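Local atomic coordinates of arginase (Trypanosoma brucei brucei, PDB entry 4RHJ), a protein that is of unknown function but has the arginase-deacetylase fold, having evolved without the binuclear manganese cluster of true arginases. Residues 166-172 against 194-200; 235-241 against 276-282. All blocks are in the same frame, centred on the assembly; numbering follows the deposited sequence.

Contact 1: 166-172 against 194-200; sequences VHFSARP and VSVGNRQ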
loop_
_atom_site.group_PDB
_atom_site.type_symbol
_atom_site.label_atom_id
_atom_site.label_comp_id
_atom_site.label_asym_id
_atom_site.label_seq_id
_atom_site.Cartn_x
_atom_site.Cartn_y
_atom_site.Cartn_z
ATOM N N VAL A 166 23.126 5.844 -8.485
ATOM C CA VAL A 166 22.036 4.876 -8.374
ATOM C C VAL A 166 20.703 5.643 -8.351
ATOM O O VAL A 166 20.363 6.255 -7.341
ATOM C CB VAL A 166 22.180 3.986 -7.129
ATOM C CG1 VAL A 166 20.979 3.071 -6.985
ATOM C CG2 VAL A 166 23.429 3.147 -7.226
ATOM N N HIS A 167 19.968 5.631 -9.469
ATOM C CA HIS A 167 18.779 6.492 -9.622
ATOM C C HIS A 167 17.460 5.727 -9.500
ATOM O O HIS A 167 17.154 4.839 -10.293
ATOM C CB HIS A 167 18.812 7.259 -10.968
ATOM C CG HIS A 167 17.637 8.175 -11.180
ATOM N ND1 HIS A 167 16.831 8.107 -12.296
ATOM C CD2 HIS A 167 17.116 9.160 -10.403
ATOM C CE1 HIS A 167 15.877 9.020 -12.206
ATOM N NE2 HIS A 167 16.031 9.671 -11.070
ATOM N N PHE A 168 16.681 6.113 -8.500
ATOM C CA PHE A 168 15.367 5.542 -8.216
ATOM C C PHE A 168 14.212 6.445 -8.633
ATOM O O PHE A 168 13.904 7.413 -7.959
ATOM C CB PHE A 168 15.211 5.262 -6.716
ATOM C CG PHE A 168 16.203 4.279 -6.155
ATOM C CD1 PHE A 168 15.962 2.925 -6.218
ATOM C CD2 PHE A 168 17.355 4.730 -5.510
ATOM C CE1 PHE A 168 16.874 2.034 -5.692
ATOM C CE2 PHE A 168 18.259 3.860 -4.977
ATOM C CZ PHE A 168 18.021 2.508 -5.057
ATOM N N SER A 169 13.527 6.094 -9.703
ATOM C CA SER A 169 12.402 6.892 -10.138
ATOM C C SER A 169 11.434 6.057 -10.935
ATOM O O SER A 169 11.784 4.960 -11.363
ATOM C CB SER A 169 12.887 8.065 -10.970
ATOM O OG SER A 169 11.829 8.948 -11.220
ATOM N N ALA A 170 10.233 6.583 -11.152
ATOM C CA ALA A 170 9.259 5.954 -12.042
ATOM C C ALA A 170 9.615 6.162 -13.508
ATOM O O ALA A 170 9.185 5.397 -14.379
ATOM C CB ALA A 170 7.895 6.490 -11.771
ATOM N N ARG A 171 10.395 7.207 -13.771
ATOM C CA ARG A 171 10.881 7.530 -15.118
ATOM C C ARG A 171 12.397 7.648 -15.134
ATOM O O ARG A 171 12.989 8.047 -14.146
ATOM C CB ARG A 171 10.277 8.840 -15.623
ATOM C CG ARG A 171 10.746 10.045 -14.851
ATOM C CD ARG A 171 9.674 11.138 -14.737
ATOM N NE ARG A 171 8.603 10.829 -13.784
ATOM C CZ ARG A 171 7.420 10.308 -14.114
ATOM N NH1 ARG A 171 7.156 10.019 -15.377
ATOM N NH2 ARG A 171 6.501 10.070 -13.186
ATOM N N PRO A 172 13.028 7.317 -16.269
ATOM C CA PRO A 172 14.486 7.429 -16.393
ATOM C C PRO A 172 14.965 8.855 -16.215
ATOM O O PRO A 172 16.096 9.046 -15.796
ATOM C CB PRO A 172 14.762 6.932 -17.815
ATOM C CG PRO A 172 13.617 6.083 -18.158
ATOM C CD PRO A 172 12.426 6.679 -17.453
ATOM N N VAL A 194 22.975 3.475 -12.758
ATOM C CA VAL A 194 22.090 2.391 -12.382
ATOM C C VAL A 194 20.694 2.950 -12.095
ATOM O O VAL A 194 20.480 3.625 -11.092
ATOM C CB VAL A 194 22.632 1.639 -11.146
ATOM C CG1 VAL A 194 21.907 0.349 -10.948
ATOM C CG2 VAL A 194 24.129 1.365 -11.294
ATOM N N SER A 195 19.751 2.696 -12.991
ATOM C CA SER A 195 18.392 3.203 -12.821
ATOM C C SER A 195 17.431 2.125 -12.356
ATOM O O SER A 195 17.189 1.149 -13.058
ATOM C CB SER A 195 17.894 3.814 -14.118
ATOM O OG SER A 195 18.438 5.111 -14.278
ATOM N N VAL A 196 16.859 2.319 -11.177
ATOM C CA VAL A 196 16.048 1.285 -10.543
ATOM C C VAL A 196 14.584 1.730 -10.394
ATOM O O VAL A 196 14.310 2.873 -10.057
ATOM C CB VAL A 196 16.639 0.898 -9.150
ATOM C CG1 VAL A 196 15.866 -0.254 -8.518
ATOM C CG2 VAL A 196 18.123 0.536 -9.266
ATOM N N GLY A 197 13.645 0.828 -10.662
ATOM C CA GLY A 197 12.242 1.128 -10.450
ATOM C C GLY A 197 11.481 1.764 -11.600
ATOM O O GLY A 197 10.280 1.951 -11.479
ATOM N N ASN A 198 12.153 2.072 -12.707
ATOM C CA ASN A 198 11.510 2.703 -13.866
ATOM C C ASN A 198 10.248 1.964 -14.329
ATOM O O ASN A 198 10.257 0.742 -14.444
ATOM C CB ASN A 198 12.496 2.797 -15.040
ATOM C CG ASN A 198 13.494 3.926 -14.896
ATOM O OD1 ASN A 198 14.137 4.304 -15.866
ATOM N ND2 ASN A 198 13.636 4.464 -13.691
ATOM N N ARG A 199 9.162 2.693 -14.588
ATOM C CA ARG A 199 7.972 2.067 -15.180
ATOM C C ARG A 199 7.239 2.954 -16.188
ATOM O O ARG A 199 6.207 2.570 -16.714
ATOM C CB ARG A 199 6.997 1.598 -14.086
ATOM C CG ARG A 199 6.598 2.640 -13.053
ATOM C CD ARG A 199 5.942 1.992 -11.821
ATOM N NE ARG A 199 5.502 3.000 -10.861
ATOM C CZ ARG A 199 6.273 3.544 -9.927
ATOM N NH1 ARG A 199 7.525 3.150 -9.780
ATOM N NH2 ARG A 199 5.762 4.469 -9.123
ATOM N N GLN A 200 7.807 4.121 -16.468
ATOM C CA GLN A 200 7.316 4.984 -17.532
ATOM C C GLN A 200 8.464 5.258 -18.493
ATOM O O GLN A 200 9.172 6.252 -18.358
ATOM C CB GLN A 200 6.774 6.295 -16.966
ATOM C CG GLN A 200 6.065 7.162 -17.992
ATOM C CD GLN A 200 5.790 8.561 -17.481
ATOM O OE1 GLN A 200 5.481 8.755 -16.307
ATOM N NE2 GLN A 200 5.905 9.546 -18.361
#
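The carbonyl oxygen A170 O is gripped by two consecutive backbone amides, R199 N at 2.7 Å and Q200 N at 2.8 Å. The second comes almost in line with the C=O bond (167° at the oxygen), the first well off that line. The R199 side chain then doubles back: CG stands between the backbone N and the carbonyl carbon (chi1 53°), the chain runs extended to NE, and the methyl of A170 lies over the centre of one guanidinium face, with CB 3.8 Å from CZ. Carbonyl oxygens of S246, V247 and V260 bind the guanidinium nitrogens, so the methyl rests on a group whose rotation these bonds fix. N198 ties the two loops together: its ND2 donates to S169 O at 3.0 Å from above the carbonyl plane, while OD1 meets the ring of P172 and takes a hydrogen bond from R209. These two hydrogen bonds, one at each end, define which way round the amide sits.

Before these loops the chains pair as parallel strands. H167 N donates to V194 O (2.6 Å) and V196 N to H167 O (2.7 Å); S169 N to V196 O is a weak last bond before G197, whose positive phi (89°) takes the chain out of the strand. On one face of the sheet F168 and V196 point the same way side by side, CD1 of F168 3.6 Å from CB of V196, and both pack against I272 of helix 266-274. On the other, S195 OG lies at the edge of the H167 ring, whose NE2 binds Y287. S169 OG is hydrogen-bonded to S246 and to D244, a manganese ligand in another structure of this protein. Both loops leave C-terminal strand ends, where arginases build their metal site; no manganese is bound here.

Contact 2: 235-241 against 276-282; sequences NDYPVFI and IRGPKVV
V239 bridges 276-282 with both of its backbone polar atoms, around V281. V239 N donates to K280 O at 2.8 Å, nearly straight (172°), whereas V282 N reaches V239 O at a short 2.5 Å. A further polar link is weak: N235 ND2 to R277 O, 3.2 Å, with chi1 of 61° bringing the amide of N235 over to that oxygen. The guanidinium of R277 instead turns away to a salt bridge with D232.

This parallel pairing opens two adjacent strands of the sheet, 239-244 and 281-287, joined as a beta-alpha-beta crossover through helix 266-274; the loop 276-280 leads from the helix into the second strand.

Apolar contacts flank the pairing on both sides of the sheet. With V239 and V281 lie I241 and I276, the isoleucines meeting tip to tip through their CD1 atoms at 3.8 Å. V239 CG1 packs on CG2 of I276, while its other methyl, CG2, rests against the carbonyl oxygen of R277. On the opposite face V282 CG2 presses on F240 CB at 3.4 Å and lies at the edge of its ring, the two side chains at about a right angle; the F240 side chain also packs on M150 and V151 of helix 148-157. Nearer the loop, the side chains of P238 and P279 also cross at about a right angle, CD of P238 3.7 Å from CG of P279.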
loop_
_atom_site.group_PDB
_atom_site.type_symbol
_atom_site.label_atom_id
_atom_site.label_comp_id
_atom_site.label_asym_id
_atom_site.label_seq_id
_atom_site.Cartn_x
_atom_site.Cartn_y
_atom_site.Cartn_z
ATOM N N ASN A 235 30.790 -2.788 -6.160
ATOM C CA ASN A 235 31.703 -1.920 -6.907
ATOM C C ASN A 235 32.598 -1.127 -5.965
ATOM O O ASN A 235 32.257 -0.922 -4.805
ATOM C CB ASN A 235 30.924 -0.969 -7.820
ATOM C CG ASN A 235 30.008 -0.059 -7.046
ATOM O OD1 ASN A 235 30.361 1.063 -6.710
ATOM N ND2 ASN A 235 28.833 -0.552 -6.736
ATOM N N ASP A 236 33.733 -0.673 -6.487
ATOM C CA ASP A 236 34.645 0.179 -5.745
ATOM C C ASP A 236 34.488 1.639 -6.174
ATOM O O ASP A 236 35.344 2.472 -5.875
ATOM C CB ASP A 236 36.092 -0.289 -5.951
ATOM C CG ASP A 236 36.280 -1.768 -5.630
ATOM O OD1 ASP A 236 35.271 -2.502 -5.617
ATOM O OD2 ASP A 236 37.429 -2.198 -5.396
ATOM N N TYR A 237 33.394 1.932 -6.885
ATOM C CA TYR A 237 33.111 3.270 -7.420
ATOM C C TYR A 237 32.184 4.072 -6.510
ATOM O O TYR A 237 31.080 3.616 -6.230
ATOM C CB TYR A 237 32.476 3.168 -8.815
ATOM C CG TYR A 237 33.331 2.465 -9.834
ATOM C CD1 TYR A 237 34.216 3.173 -10.634
ATOM C CD2 TYR A 237 33.261 1.092 -9.994
ATOM C CE1 TYR A 237 35.010 2.526 -11.568
ATOM C CE2 TYR A 237 34.046 0.435 -10.922
ATOM C CZ TYR A 237 34.921 1.156 -11.708
ATOM O OH TYR A 237 35.708 0.509 -12.633
ATOM N N PRO A 238 32.630 5.272 -6.062
ATOM C CA PRO A 238 31.895 6.208 -5.191
ATOM C C PRO A 238 30.445 6.435 -5.622
ATOM O O PRO A 238 30.195 6.756 -6.774
ATOM C CB PRO A 238 32.703 7.502 -5.320
ATOM C CG PRO A 238 34.082 7.032 -5.552
ATOM C CD PRO A 238 33.962 5.801 -6.410
ATOM N N VAL A 239 29.503 6.274 -4.703
ATOM C CA VAL A 239 28.098 6.295 -5.067
ATOM C C VAL A 239 27.380 7.597 -4.703
ATOM O O VAL A 239 27.384 8.019 -3.563
ATOM C CB VAL A 239 27.312 5.114 -4.414
ATOM C CG1 VAL A 239 25.872 5.123 -4.881
ATOM C CG2 VAL A 239 27.944 3.772 -4.754
ATOM N N PHE A 240 26.772 8.225 -5.699
ATOM C CA PHE A 240 25.766 9.252 -5.471
ATOM C C PHE A 240 24.440 8.532 -5.381
ATOM O O PHE A 240 24.167 7.620 -6.157
ATOM C CB PHE A 240 25.750 10.285 -6.605
ATOM C CG PHE A 240 24.778 11.423 -6.398
ATOM C CD1 PHE A 240 25.229 12.688 -6.029
ATOM C CD2 PHE A 240 23.411 11.240 -6.593
ATOM C CE1 PHE A 240 24.331 13.744 -5.838
ATOM C CE2 PHE A 240 22.517 12.289 -6.398
ATOM C CZ PHE A 240 22.978 13.538 -6.026
ATOM N N ILE A 241 23.599 8.916 -4.438
ATOM C CA ILE A 241 22.310 8.263 -4.368
ATOM C C ILE A 241 21.235 9.295 -4.637
ATOM O O ILE A 241 21.169 10.312 -3.955
ATOM C CB ILE A 241 22.114 7.555 -3.015
ATOM C CG1 ILE A 241 23.039 6.330 -2.961
ATOM C CG2 ILE A 241 20.670 7.132 -2.841
ATOM C CD1 ILE A 241 22.921 5.474 -1.720
ATOM N N ILE A 276 23.000 -1.398 -1.710
ATOM C CA ILE A 276 23.860 -0.574 -2.561
ATOM C C ILE A 276 25.264 -0.688 -2.039
ATOM O O ILE A 276 25.479 -0.606 -0.843
ATOM C CB ILE A 276 23.399 0.915 -2.602
ATOM C CG1 ILE A 276 22.123 1.049 -3.435
ATOM C CG2 ILE A 276 24.449 1.813 -3.198
ATOM C CD1 ILE A 276 21.545 2.438 -3.469
ATOM N N ARG A 277 26.221 -0.907 -2.928
ATOM C CA ARG A 277 27.601 -1.121 -2.509
ATOM C C ARG A 277 28.474 0.033 -2.946
ATOM O O ARG A 277 28.154 0.736 -3.896
ATOM C CB ARG A 277 28.165 -2.421 -3.088
ATOM C CG ARG A 277 27.447 -3.687 -2.705
ATOM C CD ARG A 277 27.691 -4.100 -1.280
ATOM N NE ARG A 277 26.609 -4.972 -0.858
ATOM C CZ ARG A 277 25.447 -4.523 -0.414
ATOM N NH1 ARG A 277 25.248 -3.223 -0.309
ATOM N NH2 ARG A 277 24.495 -5.361 -0.061
ATOM N N GLY A 278 29.586 0.230 -2.256
ATOM C CA GLY A 278 30.497 1.294 -2.627
ATOM C C GLY A 278 31.636 1.524 -1.660
ATOM O O GLY A 278 31.672 0.937 -0.579
ATOM N N PRO A 279 32.590 2.375 -2.061
ATOM C CA PRO A 279 33.740 2.737 -1.239
ATOM C C PRO A 279 33.373 3.903 -0.352
ATOM O O PRO A 279 34.068 4.197 0.627
ATOM C CB PRO A 279 34.777 3.145 -2.269
ATOM C CG PRO A 279 33.958 3.784 -3.341
ATOM C CD PRO A 279 32.670 2.985 -3.400
ATOM N N LYS A 280 32.260 4.539 -0.717
ATOM C CA LYS A 280 31.781 5.784 -0.130
ATOM C C LYS A 280 30.572 6.304 -0.905
ATOM O O LYS A 280 30.429 6.048 -2.099
ATOM C CB LYS A 280 32.879 6.845 -0.144
ATOM C CG LYS A 280 33.519 7.009 -1.502
ATOM C CD LYS A 280 33.559 8.468 -1.903
ATOM C CE LYS A 280 32.163 9.041 -2.029
ATOM N NZ LYS A 280 31.802 9.943 -0.894
ATOM N N VAL A 281 29.718 7.056 -0.228
ATOM C CA VAL A 281 28.629 7.737 -0.903
ATOM C C VAL A 281 28.996 9.205 -1.132
ATOM O O VAL A 281 29.461 9.868 -0.218
ATOM C CB VAL A 281 27.318 7.617 -0.103
ATOM C CG1 VAL A 281 26.223 8.456 -0.718
ATOM C CG2 VAL A 281 26.893 6.172 -0.029
ATOM N N VAL A 282 28.831 9.704 -2.354
ATOM C CA VAL A 282 29.242 11.076 -2.646
ATOM C C VAL A 282 28.178 12.064 -2.186
ATOM O O VAL A 282 28.473 13.231 -1.903
ATOM C CB VAL A 282 29.544 11.309 -4.148
ATOM C CG1 VAL A 282 30.176 10.090 -4.774
ATOM C CG2 VAL A 282 28.324 11.719 -4.894
#

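How the contacts relate
Following the chain from the N terminus, contact 1 closes first: strand 163-168 is followed by helix 180-186, after which the segment 194-200 returns alongside the strand. The chain then passes through helix 203-211 and strand 215-217 before 235-241 begins contact 2, which closes after helix 266-274. The two loops are therefore in series, neither nested nor crossed. In the sheet, however, strands 163-168 and 239-244 are neighbours, giving the order 281-287, 239-244, 163-168, 190-196. V166 N probably donates to F240 O (3.1 Å) at the seam, and I276 packs on V166 and F168. Contact 1 includes the C-terminal ends of its strands, contact 2 the N-terminal ends.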